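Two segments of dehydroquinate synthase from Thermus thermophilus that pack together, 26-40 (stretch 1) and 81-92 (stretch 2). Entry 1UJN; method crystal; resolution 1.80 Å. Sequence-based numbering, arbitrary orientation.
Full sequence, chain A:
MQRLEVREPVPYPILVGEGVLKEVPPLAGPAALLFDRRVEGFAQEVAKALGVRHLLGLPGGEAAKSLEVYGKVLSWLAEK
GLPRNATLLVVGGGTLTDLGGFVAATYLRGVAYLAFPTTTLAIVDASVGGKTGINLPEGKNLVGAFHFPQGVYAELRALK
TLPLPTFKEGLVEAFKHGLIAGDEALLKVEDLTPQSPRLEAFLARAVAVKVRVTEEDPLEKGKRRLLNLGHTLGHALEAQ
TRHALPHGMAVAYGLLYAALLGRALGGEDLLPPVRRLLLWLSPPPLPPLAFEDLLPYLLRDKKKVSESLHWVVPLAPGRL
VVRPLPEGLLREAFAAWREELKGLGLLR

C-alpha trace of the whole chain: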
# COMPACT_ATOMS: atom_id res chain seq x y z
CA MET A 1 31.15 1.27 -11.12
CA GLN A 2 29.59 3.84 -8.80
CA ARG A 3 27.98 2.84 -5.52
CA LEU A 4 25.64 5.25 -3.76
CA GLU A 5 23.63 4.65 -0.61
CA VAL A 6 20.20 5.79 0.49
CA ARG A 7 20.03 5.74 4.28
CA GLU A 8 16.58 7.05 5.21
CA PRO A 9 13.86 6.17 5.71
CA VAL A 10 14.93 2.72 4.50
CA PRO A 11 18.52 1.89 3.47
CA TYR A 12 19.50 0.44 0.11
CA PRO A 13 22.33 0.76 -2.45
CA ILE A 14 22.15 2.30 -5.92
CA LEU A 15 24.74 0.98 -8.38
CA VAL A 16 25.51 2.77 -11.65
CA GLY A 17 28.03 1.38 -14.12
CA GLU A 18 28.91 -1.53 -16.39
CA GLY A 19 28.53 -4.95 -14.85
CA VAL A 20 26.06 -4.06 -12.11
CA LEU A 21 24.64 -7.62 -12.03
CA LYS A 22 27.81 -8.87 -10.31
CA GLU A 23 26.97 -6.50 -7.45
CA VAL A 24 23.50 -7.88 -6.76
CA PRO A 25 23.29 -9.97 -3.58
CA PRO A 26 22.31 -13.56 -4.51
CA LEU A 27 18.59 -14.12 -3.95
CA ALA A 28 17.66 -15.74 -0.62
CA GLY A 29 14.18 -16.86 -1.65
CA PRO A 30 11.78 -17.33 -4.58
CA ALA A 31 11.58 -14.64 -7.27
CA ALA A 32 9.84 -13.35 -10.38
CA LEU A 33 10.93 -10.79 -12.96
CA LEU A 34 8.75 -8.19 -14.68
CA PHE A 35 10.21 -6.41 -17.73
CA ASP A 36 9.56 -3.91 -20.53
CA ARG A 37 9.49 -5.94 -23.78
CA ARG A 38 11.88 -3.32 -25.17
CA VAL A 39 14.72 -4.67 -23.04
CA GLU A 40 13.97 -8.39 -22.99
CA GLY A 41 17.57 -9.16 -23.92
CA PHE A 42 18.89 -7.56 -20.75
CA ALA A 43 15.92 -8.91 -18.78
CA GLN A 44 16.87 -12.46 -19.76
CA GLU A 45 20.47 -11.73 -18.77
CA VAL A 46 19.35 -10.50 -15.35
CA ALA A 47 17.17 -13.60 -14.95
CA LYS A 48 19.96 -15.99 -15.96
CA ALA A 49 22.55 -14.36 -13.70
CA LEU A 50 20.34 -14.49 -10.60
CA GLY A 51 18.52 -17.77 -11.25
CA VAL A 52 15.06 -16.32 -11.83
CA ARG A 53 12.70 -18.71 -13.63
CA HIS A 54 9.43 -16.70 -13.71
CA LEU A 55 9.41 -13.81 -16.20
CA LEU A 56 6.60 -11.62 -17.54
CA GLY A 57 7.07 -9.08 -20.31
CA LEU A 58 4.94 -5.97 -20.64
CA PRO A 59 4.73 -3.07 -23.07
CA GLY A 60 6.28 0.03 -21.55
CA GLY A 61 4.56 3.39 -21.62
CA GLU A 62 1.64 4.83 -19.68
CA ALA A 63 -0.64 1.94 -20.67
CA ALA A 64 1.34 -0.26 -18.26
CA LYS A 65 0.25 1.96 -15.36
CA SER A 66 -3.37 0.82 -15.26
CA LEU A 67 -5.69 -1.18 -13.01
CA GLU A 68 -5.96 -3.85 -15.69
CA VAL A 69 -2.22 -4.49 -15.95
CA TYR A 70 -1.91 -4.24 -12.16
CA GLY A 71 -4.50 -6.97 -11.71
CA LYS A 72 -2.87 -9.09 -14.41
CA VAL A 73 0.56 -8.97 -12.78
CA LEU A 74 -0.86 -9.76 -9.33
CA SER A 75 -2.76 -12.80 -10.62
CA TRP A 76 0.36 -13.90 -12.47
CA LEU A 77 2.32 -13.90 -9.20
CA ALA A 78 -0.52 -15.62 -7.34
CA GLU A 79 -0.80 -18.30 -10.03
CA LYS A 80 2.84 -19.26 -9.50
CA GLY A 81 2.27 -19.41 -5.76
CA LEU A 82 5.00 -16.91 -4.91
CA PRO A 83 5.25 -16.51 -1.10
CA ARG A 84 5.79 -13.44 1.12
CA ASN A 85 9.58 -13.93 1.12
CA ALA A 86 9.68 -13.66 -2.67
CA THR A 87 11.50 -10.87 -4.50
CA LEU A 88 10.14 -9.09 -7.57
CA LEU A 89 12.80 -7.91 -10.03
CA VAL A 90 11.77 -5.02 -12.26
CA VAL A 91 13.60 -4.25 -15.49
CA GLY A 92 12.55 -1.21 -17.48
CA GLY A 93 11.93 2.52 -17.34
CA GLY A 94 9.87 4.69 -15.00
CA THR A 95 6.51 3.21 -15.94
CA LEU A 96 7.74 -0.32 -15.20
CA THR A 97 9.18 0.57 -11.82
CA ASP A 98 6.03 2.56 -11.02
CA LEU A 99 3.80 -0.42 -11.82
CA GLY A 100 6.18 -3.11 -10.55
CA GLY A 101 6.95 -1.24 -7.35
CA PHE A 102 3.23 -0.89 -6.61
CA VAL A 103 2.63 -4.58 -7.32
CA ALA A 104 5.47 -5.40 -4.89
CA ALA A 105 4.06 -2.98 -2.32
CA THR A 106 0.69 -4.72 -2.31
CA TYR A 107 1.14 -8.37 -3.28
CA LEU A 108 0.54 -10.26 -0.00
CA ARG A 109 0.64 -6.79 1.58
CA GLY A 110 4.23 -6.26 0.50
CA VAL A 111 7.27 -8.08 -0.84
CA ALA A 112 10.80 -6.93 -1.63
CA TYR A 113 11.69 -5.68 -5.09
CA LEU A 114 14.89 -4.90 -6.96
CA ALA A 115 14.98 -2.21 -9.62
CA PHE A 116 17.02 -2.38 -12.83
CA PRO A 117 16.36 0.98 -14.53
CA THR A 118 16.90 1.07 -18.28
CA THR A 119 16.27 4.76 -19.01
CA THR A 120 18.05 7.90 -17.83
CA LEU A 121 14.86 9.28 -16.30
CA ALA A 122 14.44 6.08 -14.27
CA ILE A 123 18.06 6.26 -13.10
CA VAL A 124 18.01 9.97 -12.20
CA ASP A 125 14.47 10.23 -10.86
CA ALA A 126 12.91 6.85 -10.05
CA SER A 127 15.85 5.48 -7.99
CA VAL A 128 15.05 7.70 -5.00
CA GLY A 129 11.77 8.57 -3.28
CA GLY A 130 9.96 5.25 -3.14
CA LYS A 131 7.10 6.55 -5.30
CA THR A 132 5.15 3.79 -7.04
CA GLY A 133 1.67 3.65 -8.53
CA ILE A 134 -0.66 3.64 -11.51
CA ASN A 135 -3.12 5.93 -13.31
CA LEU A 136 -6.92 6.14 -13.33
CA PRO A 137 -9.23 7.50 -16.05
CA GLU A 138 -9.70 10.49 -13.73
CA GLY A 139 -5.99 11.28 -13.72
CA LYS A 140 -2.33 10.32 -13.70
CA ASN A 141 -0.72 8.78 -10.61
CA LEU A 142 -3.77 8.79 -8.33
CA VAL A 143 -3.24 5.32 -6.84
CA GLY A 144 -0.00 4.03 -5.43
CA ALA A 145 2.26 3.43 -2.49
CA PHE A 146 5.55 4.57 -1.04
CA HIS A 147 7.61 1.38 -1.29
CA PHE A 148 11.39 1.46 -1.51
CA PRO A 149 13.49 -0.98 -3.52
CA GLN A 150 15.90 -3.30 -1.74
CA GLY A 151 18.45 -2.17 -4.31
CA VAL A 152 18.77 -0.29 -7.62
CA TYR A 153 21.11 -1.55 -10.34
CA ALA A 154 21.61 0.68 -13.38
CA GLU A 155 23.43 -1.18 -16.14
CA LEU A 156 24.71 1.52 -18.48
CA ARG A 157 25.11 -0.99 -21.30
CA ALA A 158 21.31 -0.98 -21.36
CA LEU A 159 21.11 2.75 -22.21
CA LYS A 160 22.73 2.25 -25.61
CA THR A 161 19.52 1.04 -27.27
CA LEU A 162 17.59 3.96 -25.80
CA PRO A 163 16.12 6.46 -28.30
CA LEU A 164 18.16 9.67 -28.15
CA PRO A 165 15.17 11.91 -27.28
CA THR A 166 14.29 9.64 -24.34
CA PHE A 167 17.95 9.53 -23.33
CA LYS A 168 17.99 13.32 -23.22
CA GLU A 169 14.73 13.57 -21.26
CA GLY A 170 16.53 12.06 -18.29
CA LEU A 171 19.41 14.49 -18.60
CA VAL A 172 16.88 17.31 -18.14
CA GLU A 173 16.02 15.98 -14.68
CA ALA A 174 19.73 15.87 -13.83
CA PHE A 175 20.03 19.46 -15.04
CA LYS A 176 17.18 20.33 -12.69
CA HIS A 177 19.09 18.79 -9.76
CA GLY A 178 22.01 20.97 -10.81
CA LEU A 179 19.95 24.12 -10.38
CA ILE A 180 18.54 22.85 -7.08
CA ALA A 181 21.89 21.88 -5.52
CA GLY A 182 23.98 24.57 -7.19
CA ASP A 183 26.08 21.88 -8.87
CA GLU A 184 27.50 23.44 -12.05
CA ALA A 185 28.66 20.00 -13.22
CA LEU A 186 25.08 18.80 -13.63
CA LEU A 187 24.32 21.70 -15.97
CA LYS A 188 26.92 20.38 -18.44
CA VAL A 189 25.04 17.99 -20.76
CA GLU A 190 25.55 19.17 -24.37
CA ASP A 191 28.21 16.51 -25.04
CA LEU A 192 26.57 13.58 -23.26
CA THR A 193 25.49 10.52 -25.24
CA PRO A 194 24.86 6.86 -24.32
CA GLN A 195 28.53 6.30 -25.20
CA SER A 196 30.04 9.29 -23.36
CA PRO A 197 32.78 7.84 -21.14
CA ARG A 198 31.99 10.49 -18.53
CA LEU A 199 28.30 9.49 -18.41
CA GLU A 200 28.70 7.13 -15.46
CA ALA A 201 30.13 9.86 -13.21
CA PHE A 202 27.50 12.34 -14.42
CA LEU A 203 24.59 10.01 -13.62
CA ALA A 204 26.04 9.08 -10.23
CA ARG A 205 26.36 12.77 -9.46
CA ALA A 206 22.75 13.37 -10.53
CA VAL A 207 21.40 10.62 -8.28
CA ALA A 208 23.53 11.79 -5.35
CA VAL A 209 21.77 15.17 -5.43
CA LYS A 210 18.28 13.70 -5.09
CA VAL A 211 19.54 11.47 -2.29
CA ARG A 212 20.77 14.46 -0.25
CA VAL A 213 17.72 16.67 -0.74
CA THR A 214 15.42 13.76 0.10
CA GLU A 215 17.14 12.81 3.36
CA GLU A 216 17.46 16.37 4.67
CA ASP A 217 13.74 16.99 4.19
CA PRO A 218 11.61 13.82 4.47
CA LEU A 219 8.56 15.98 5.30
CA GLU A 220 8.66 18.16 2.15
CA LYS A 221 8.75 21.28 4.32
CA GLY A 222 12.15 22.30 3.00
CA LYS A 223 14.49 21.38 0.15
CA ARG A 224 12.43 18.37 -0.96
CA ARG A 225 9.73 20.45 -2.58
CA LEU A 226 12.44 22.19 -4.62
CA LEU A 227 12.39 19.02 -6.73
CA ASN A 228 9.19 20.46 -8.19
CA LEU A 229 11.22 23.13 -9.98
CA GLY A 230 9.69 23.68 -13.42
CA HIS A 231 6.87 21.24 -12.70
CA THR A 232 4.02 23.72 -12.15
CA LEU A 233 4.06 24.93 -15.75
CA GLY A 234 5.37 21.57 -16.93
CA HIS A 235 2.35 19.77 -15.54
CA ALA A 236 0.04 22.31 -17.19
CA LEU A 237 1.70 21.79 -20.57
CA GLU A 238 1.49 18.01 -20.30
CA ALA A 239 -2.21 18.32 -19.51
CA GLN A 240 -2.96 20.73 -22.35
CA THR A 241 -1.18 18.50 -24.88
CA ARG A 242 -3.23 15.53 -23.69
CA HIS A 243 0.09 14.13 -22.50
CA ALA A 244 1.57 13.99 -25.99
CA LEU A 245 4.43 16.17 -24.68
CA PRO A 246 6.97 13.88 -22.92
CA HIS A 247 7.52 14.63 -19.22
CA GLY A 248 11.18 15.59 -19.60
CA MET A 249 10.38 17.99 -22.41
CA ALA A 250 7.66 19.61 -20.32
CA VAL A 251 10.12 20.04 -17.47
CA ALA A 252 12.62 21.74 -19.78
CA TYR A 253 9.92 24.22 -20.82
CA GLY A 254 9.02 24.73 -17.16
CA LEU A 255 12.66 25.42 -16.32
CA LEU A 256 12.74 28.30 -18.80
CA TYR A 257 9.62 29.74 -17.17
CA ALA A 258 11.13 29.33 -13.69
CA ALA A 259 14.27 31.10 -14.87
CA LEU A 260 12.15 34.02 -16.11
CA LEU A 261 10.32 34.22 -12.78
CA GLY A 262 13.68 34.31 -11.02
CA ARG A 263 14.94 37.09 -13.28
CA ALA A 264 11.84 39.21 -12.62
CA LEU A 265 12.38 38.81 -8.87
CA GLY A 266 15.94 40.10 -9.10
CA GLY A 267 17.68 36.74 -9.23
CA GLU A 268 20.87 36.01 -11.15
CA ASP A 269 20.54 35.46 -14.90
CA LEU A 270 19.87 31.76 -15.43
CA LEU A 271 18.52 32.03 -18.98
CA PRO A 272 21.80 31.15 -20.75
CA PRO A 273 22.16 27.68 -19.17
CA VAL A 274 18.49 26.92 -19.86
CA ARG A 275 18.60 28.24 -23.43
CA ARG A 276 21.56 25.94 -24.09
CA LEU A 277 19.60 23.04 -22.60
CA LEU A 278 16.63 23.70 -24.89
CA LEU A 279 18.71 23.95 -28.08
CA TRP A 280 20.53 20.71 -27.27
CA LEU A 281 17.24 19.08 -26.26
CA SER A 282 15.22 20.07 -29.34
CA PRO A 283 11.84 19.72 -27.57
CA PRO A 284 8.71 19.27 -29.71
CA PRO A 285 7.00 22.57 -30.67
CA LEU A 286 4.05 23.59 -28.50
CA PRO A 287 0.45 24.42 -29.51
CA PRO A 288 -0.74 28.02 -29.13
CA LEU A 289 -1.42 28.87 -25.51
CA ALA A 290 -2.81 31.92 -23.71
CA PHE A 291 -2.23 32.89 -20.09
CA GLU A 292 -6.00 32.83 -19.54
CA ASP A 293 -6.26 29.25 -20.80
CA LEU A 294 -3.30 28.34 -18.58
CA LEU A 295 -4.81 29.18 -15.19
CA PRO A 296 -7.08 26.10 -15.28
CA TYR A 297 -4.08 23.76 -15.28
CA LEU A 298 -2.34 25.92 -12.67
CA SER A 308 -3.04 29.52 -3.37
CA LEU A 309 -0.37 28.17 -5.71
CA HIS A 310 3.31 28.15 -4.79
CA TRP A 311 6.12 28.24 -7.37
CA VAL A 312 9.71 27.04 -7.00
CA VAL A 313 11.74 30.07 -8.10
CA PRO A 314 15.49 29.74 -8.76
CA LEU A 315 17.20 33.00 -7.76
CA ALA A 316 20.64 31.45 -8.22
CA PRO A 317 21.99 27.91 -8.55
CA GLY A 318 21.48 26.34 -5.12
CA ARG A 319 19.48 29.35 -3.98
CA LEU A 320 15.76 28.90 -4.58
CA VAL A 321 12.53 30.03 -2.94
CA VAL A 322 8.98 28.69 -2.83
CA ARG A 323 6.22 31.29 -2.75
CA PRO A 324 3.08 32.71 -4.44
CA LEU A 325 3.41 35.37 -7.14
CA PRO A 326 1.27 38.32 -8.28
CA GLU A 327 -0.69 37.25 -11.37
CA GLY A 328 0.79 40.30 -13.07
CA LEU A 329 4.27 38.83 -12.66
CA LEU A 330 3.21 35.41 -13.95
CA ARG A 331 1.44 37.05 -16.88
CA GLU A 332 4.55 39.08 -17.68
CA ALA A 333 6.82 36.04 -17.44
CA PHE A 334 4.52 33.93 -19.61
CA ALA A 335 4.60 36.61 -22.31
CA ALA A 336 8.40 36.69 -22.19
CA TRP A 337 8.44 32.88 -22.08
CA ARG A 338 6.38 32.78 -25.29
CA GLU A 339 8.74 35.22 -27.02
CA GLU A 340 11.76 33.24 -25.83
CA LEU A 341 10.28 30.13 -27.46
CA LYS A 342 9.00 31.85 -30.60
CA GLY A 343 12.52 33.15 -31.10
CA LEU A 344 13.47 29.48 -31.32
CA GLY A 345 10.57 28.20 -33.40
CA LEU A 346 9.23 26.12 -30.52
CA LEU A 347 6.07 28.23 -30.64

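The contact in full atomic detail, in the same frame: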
# COMPACT_ATOMS: atom_id res chain seq x y z
N PRO A 26 23.05 -12.38 -4.03
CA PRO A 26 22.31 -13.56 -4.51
C PRO A 26 20.97 -13.63 -3.79
O PRO A 26 20.88 -13.33 -2.60
CB PRO A 26 23.23 -14.71 -4.12
CG PRO A 26 24.59 -14.11 -4.29
CD PRO A 26 24.42 -12.74 -3.65
N LEU A 27 19.93 -14.03 -4.52
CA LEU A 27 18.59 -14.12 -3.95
C LEU A 27 18.51 -15.17 -2.84
O LEU A 27 19.08 -16.26 -2.96
CB LEU A 27 17.58 -14.43 -5.06
CG LEU A 27 17.58 -13.39 -6.18
CD1 LEU A 27 16.72 -13.86 -7.34
CD2 LEU A 27 17.07 -12.06 -5.63
N ALA A 28 17.80 -14.84 -1.76
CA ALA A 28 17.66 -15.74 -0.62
C ALA A 28 16.30 -16.44 -0.58
O ALA A 28 16.00 -17.14 0.38
CB ALA A 28 17.89 -14.97 0.67
N GLY A 29 15.49 -16.23 -1.61
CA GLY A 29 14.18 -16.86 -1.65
C GLY A 29 13.63 -16.89 -3.06
O GLY A 29 14.35 -16.56 -4.00
N PRO A 30 12.36 -17.28 -3.24
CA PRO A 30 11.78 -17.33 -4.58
C PRO A 30 11.77 -15.95 -5.23
O PRO A 30 11.96 -14.93 -4.55
CB PRO A 30 10.37 -17.88 -4.33
CG PRO A 30 10.36 -18.51 -2.97
CD PRO A 30 11.39 -17.71 -2.22
N ALA A 31 11.57 -15.91 -6.55
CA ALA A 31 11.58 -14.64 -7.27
C ALA A 31 10.85 -14.68 -8.60
O ALA A 31 10.58 -15.75 -9.15
CB ALA A 31 13.03 -14.20 -7.49
N ALA A 32 10.53 -13.50 -9.11
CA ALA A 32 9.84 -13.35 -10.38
C ALA A 32 10.40 -12.07 -10.99
O ALA A 32 10.86 -11.19 -10.25
CB ALA A 32 8.34 -13.23 -10.17
N LEU A 33 10.39 -11.97 -12.31
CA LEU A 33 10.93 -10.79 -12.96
C LEU A 33 9.94 -10.22 -13.97
O LEU A 33 9.44 -10.93 -14.83
CB LEU A 33 12.27 -11.13 -13.64
CG LEU A 33 13.11 -10.00 -14.25
CD1 LEU A 33 14.57 -10.44 -14.36
CD2 LEU A 33 12.56 -9.62 -15.63
N LEU A 34 9.66 -8.93 -13.82
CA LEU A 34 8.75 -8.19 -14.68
C LEU A 34 9.63 -7.28 -15.54
O LEU A 34 10.52 -6.60 -15.02
CB LEU A 34 7.81 -7.34 -13.81
CG LEU A 34 6.68 -6.57 -14.49
CD1 LEU A 34 5.67 -7.57 -15.03
CD2 LEU A 34 6.02 -5.62 -13.48
N PHE A 35 9.39 -7.24 -16.85
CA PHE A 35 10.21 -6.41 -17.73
C PHE A 35 9.49 -5.75 -18.90
O PHE A 35 8.45 -6.22 -19.35
CB PHE A 35 11.37 -7.26 -18.29
CG PHE A 35 10.92 -8.36 -19.22
CD1 PHE A 35 10.85 -8.15 -20.60
CD2 PHE A 35 10.57 -9.61 -18.72
CE1 PHE A 35 10.44 -9.16 -21.46
CE2 PHE A 35 10.16 -10.64 -19.58
CZ PHE A 35 10.09 -10.41 -20.95
N ASP A 36 10.08 -4.66 -19.38
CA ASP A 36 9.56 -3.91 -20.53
C ASP A 36 10.04 -4.72 -21.73
O ASP A 36 11.23 -4.97 -21.86
CB ASP A 36 10.20 -2.51 -20.55
CG ASP A 36 9.75 -1.68 -21.74
OD1 ASP A 36 9.51 -2.25 -22.82
OD2 ASP A 36 9.65 -0.44 -21.60
N ARG A 37 9.12 -5.15 -22.60
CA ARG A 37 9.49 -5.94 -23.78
C ARG A 37 10.67 -5.34 -24.54
O ARG A 37 11.45 -6.07 -25.16
CB ARG A 37 8.30 -6.07 -24.74
CG ARG A 37 7.06 -6.71 -24.14
CD ARG A 37 5.91 -6.67 -25.14
NE ARG A 37 4.65 -7.15 -24.58
CZ ARG A 37 4.42 -8.39 -24.17
NH1 ARG A 37 5.38 -9.31 -24.26
NH2 ARG A 37 3.24 -8.72 -23.67
N ARG A 38 10.80 -4.02 -24.49
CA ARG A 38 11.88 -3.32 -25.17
C ARG A 38 13.28 -3.76 -24.76
O ARG A 38 14.22 -3.65 -25.54
CB ARG A 38 11.79 -1.81 -24.94
CG ARG A 38 10.93 -1.06 -25.92
CD ARG A 38 11.24 0.44 -25.86
NE ARG A 38 12.64 0.73 -26.14
CZ ARG A 38 13.62 0.75 -25.24
NH1 ARG A 38 13.37 0.50 -23.96
NH2 ARG A 38 14.87 1.03 -25.61
N VAL A 39 13.42 -4.23 -23.52
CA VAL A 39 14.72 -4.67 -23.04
C VAL A 39 14.74 -6.12 -22.60
O VAL A 39 15.40 -6.48 -21.63
CB VAL A 39 15.22 -3.78 -21.87
CG1 VAL A 39 15.55 -2.38 -22.39
CG2 VAL A 39 14.17 -3.70 -20.78
N GLU A 40 14.02 -6.97 -23.33
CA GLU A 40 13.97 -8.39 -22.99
C GLU A 40 15.36 -9.02 -22.95
O GLU A 40 15.63 -9.86 -22.10
CB GLU A 40 13.09 -9.16 -23.98
CG GLU A 40 13.00 -10.65 -23.62
CD GLU A 40 11.95 -11.40 -24.41
OE1 GLU A 40 11.73 -12.59 -24.10
OE2 GLU A 40 11.34 -10.80 -25.32
N GLY A 81 2.18 -19.11 -7.17
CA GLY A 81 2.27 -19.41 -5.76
C GLY A 81 3.43 -18.75 -5.04
O GLY A 81 3.91 -19.26 -4.04
N LEU A 82 3.88 -17.61 -5.55
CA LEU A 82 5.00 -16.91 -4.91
C LEU A 82 4.63 -16.47 -3.50
O LEU A 82 3.62 -15.81 -3.29
CB LEU A 82 5.43 -15.70 -5.74
CG LEU A 82 6.28 -16.03 -6.97
CD1 LEU A 82 6.58 -14.76 -7.74
CD2 LEU A 82 7.57 -16.70 -6.54
N PRO A 83 5.46 -16.84 -2.51
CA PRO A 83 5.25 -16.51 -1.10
C PRO A 83 5.72 -15.11 -0.70
O PRO A 83 6.31 -14.38 -1.50
CB PRO A 83 6.01 -17.61 -0.37
CG PRO A 83 7.18 -17.84 -1.27
CD PRO A 83 6.57 -17.81 -2.66
N ARG A 84 5.46 -14.76 0.56
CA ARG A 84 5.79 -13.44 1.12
C ARG A 84 7.30 -13.15 1.14
O ARG A 84 7.73 -12.01 1.23
CB ARG A 84 5.21 -13.37 2.53
CG ARG A 84 4.89 -11.94 2.95
CD ARG A 84 4.21 -11.88 4.33
NE ARG A 84 4.65 -10.69 5.06
CZ ARG A 84 3.87 -10.27 6.08
NH1 ARG A 84 2.77 -10.93 6.38
NH2 ARG A 84 4.23 -9.19 6.78
N ASN A 85 8.14 -14.17 1.09
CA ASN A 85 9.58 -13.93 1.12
C ASN A 85 10.15 -13.86 -0.30
O ASN A 85 11.36 -13.90 -0.50
CB ASN A 85 10.31 -15.00 1.94
CG ASN A 85 10.26 -16.37 1.30
OD1 ASN A 85 9.23 -16.80 0.79
ND2 ASN A 85 11.39 -17.08 1.34
N ALA A 86 9.26 -13.76 -1.28
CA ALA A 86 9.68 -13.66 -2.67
C ALA A 86 10.19 -12.25 -2.99
O ALA A 86 9.88 -11.29 -2.27
CB ALA A 86 8.52 -14.02 -3.61
N THR A 87 10.96 -12.15 -4.05
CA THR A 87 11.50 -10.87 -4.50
C THR A 87 11.05 -10.63 -5.93
O THR A 87 11.15 -11.53 -6.77
CB THR A 87 13.04 -10.85 -4.47
OG1 THR A 87 13.50 -11.07 -3.14
CG2 THR A 87 13.57 -9.50 -4.97
N LEU A 88 10.57 -9.43 -6.21
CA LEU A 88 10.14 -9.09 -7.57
C LEU A 88 11.24 -8.24 -8.20
O LEU A 88 11.62 -7.20 -7.64
CB LEU A 88 8.84 -8.27 -7.54
CG LEU A 88 8.30 -7.84 -8.91
CD1 LEU A 88 7.85 -9.07 -9.69
CD2 LEU A 88 7.13 -6.89 -8.73
N LEU A 89 11.77 -8.68 -9.33
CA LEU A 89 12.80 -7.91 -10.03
C LEU A 89 12.10 -7.13 -11.13
O LEU A 89 11.27 -7.67 -11.86
CB LEU A 89 13.87 -8.85 -10.61
CG LEU A 89 14.78 -9.54 -9.59
CD1 LEU A 89 14.03 -10.62 -8.84
CD2 LEU A 89 15.98 -10.15 -10.32
N VAL A 90 12.42 -5.85 -11.25
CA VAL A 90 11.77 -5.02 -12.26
C VAL A 90 12.78 -4.39 -13.20
O VAL A 90 13.63 -3.60 -12.78
CB VAL A 90 10.91 -3.92 -11.59
CG1 VAL A 90 10.06 -3.22 -12.64
CG2 VAL A 90 10.02 -4.54 -10.51
N VAL A 91 12.67 -4.74 -14.48
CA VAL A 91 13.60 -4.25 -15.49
C VAL A 91 12.87 -3.40 -16.52
O VAL A 91 12.04 -3.90 -17.28
CB VAL A 91 14.29 -5.43 -16.20
CG1 VAL A 91 15.38 -4.92 -17.14
CG2 VAL A 91 14.86 -6.41 -15.17
N GLY A 92 13.19 -2.10 -16.54
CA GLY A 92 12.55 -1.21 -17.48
C GLY A 92 12.69 0.24 -17.06
O GLY A 92 13.52 0.57 -16.20
O HOH W 1 14.04 -16.41 2.20
O HOH W 2 13.39 -13.81 -2.59

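The contact opens with a single water bridging the stretches: water 2 donates to Pro30 O (2.7 Å) and to Asn85 O (2.9 Å) and accepts from Thr87 OG1 (2.8 Å), joining the two stretches just where their pairing begins. Pro30 O also receives Thr87 N at 3.0 Å, the first rung of a parallel ladder between strands 31-36 and 87-92. The alternation typical of parallel strands follows: Ala32 N to Thr87 O (3.1 Å), Leu89 N to Ala32 O (2.8 Å), Leu34 N to Leu89 O (2.8 Å), Val91 N to Leu34 O (2.9 Å) and Asp36 N to Val91 O (3.0 Å). Even-numbered residues of stretch 1 thus bond through their backbones to odd-numbered residues of stretch 2.

The strand residues are buried, and the contact covers 852 Å² summed over both sides. Side chains pack on both faces. On one, Leu33 CG meets Leu89 CB at 3.9 Å, and Val91 fits between Leu33 and Val39, its CG2 4.0 Å from Leu33 CD2 and its CG1 4.0 Å from Val39 CG2. On the other, the small Ala32 lets Leu82 approach closely, CB to CD1 3.4 Å. Pro30 CG rests on Pro83 CG (3.7 Å) at the more exposed end. At the far end, Gly92 adopts backbone angles that call for glycine; a CB there would also crowd Asp36 CB. Asp36 OD1 accepts a hydrogen bond from Arg38 N (2.8 Å) in the 3-10 segment that follows the strand.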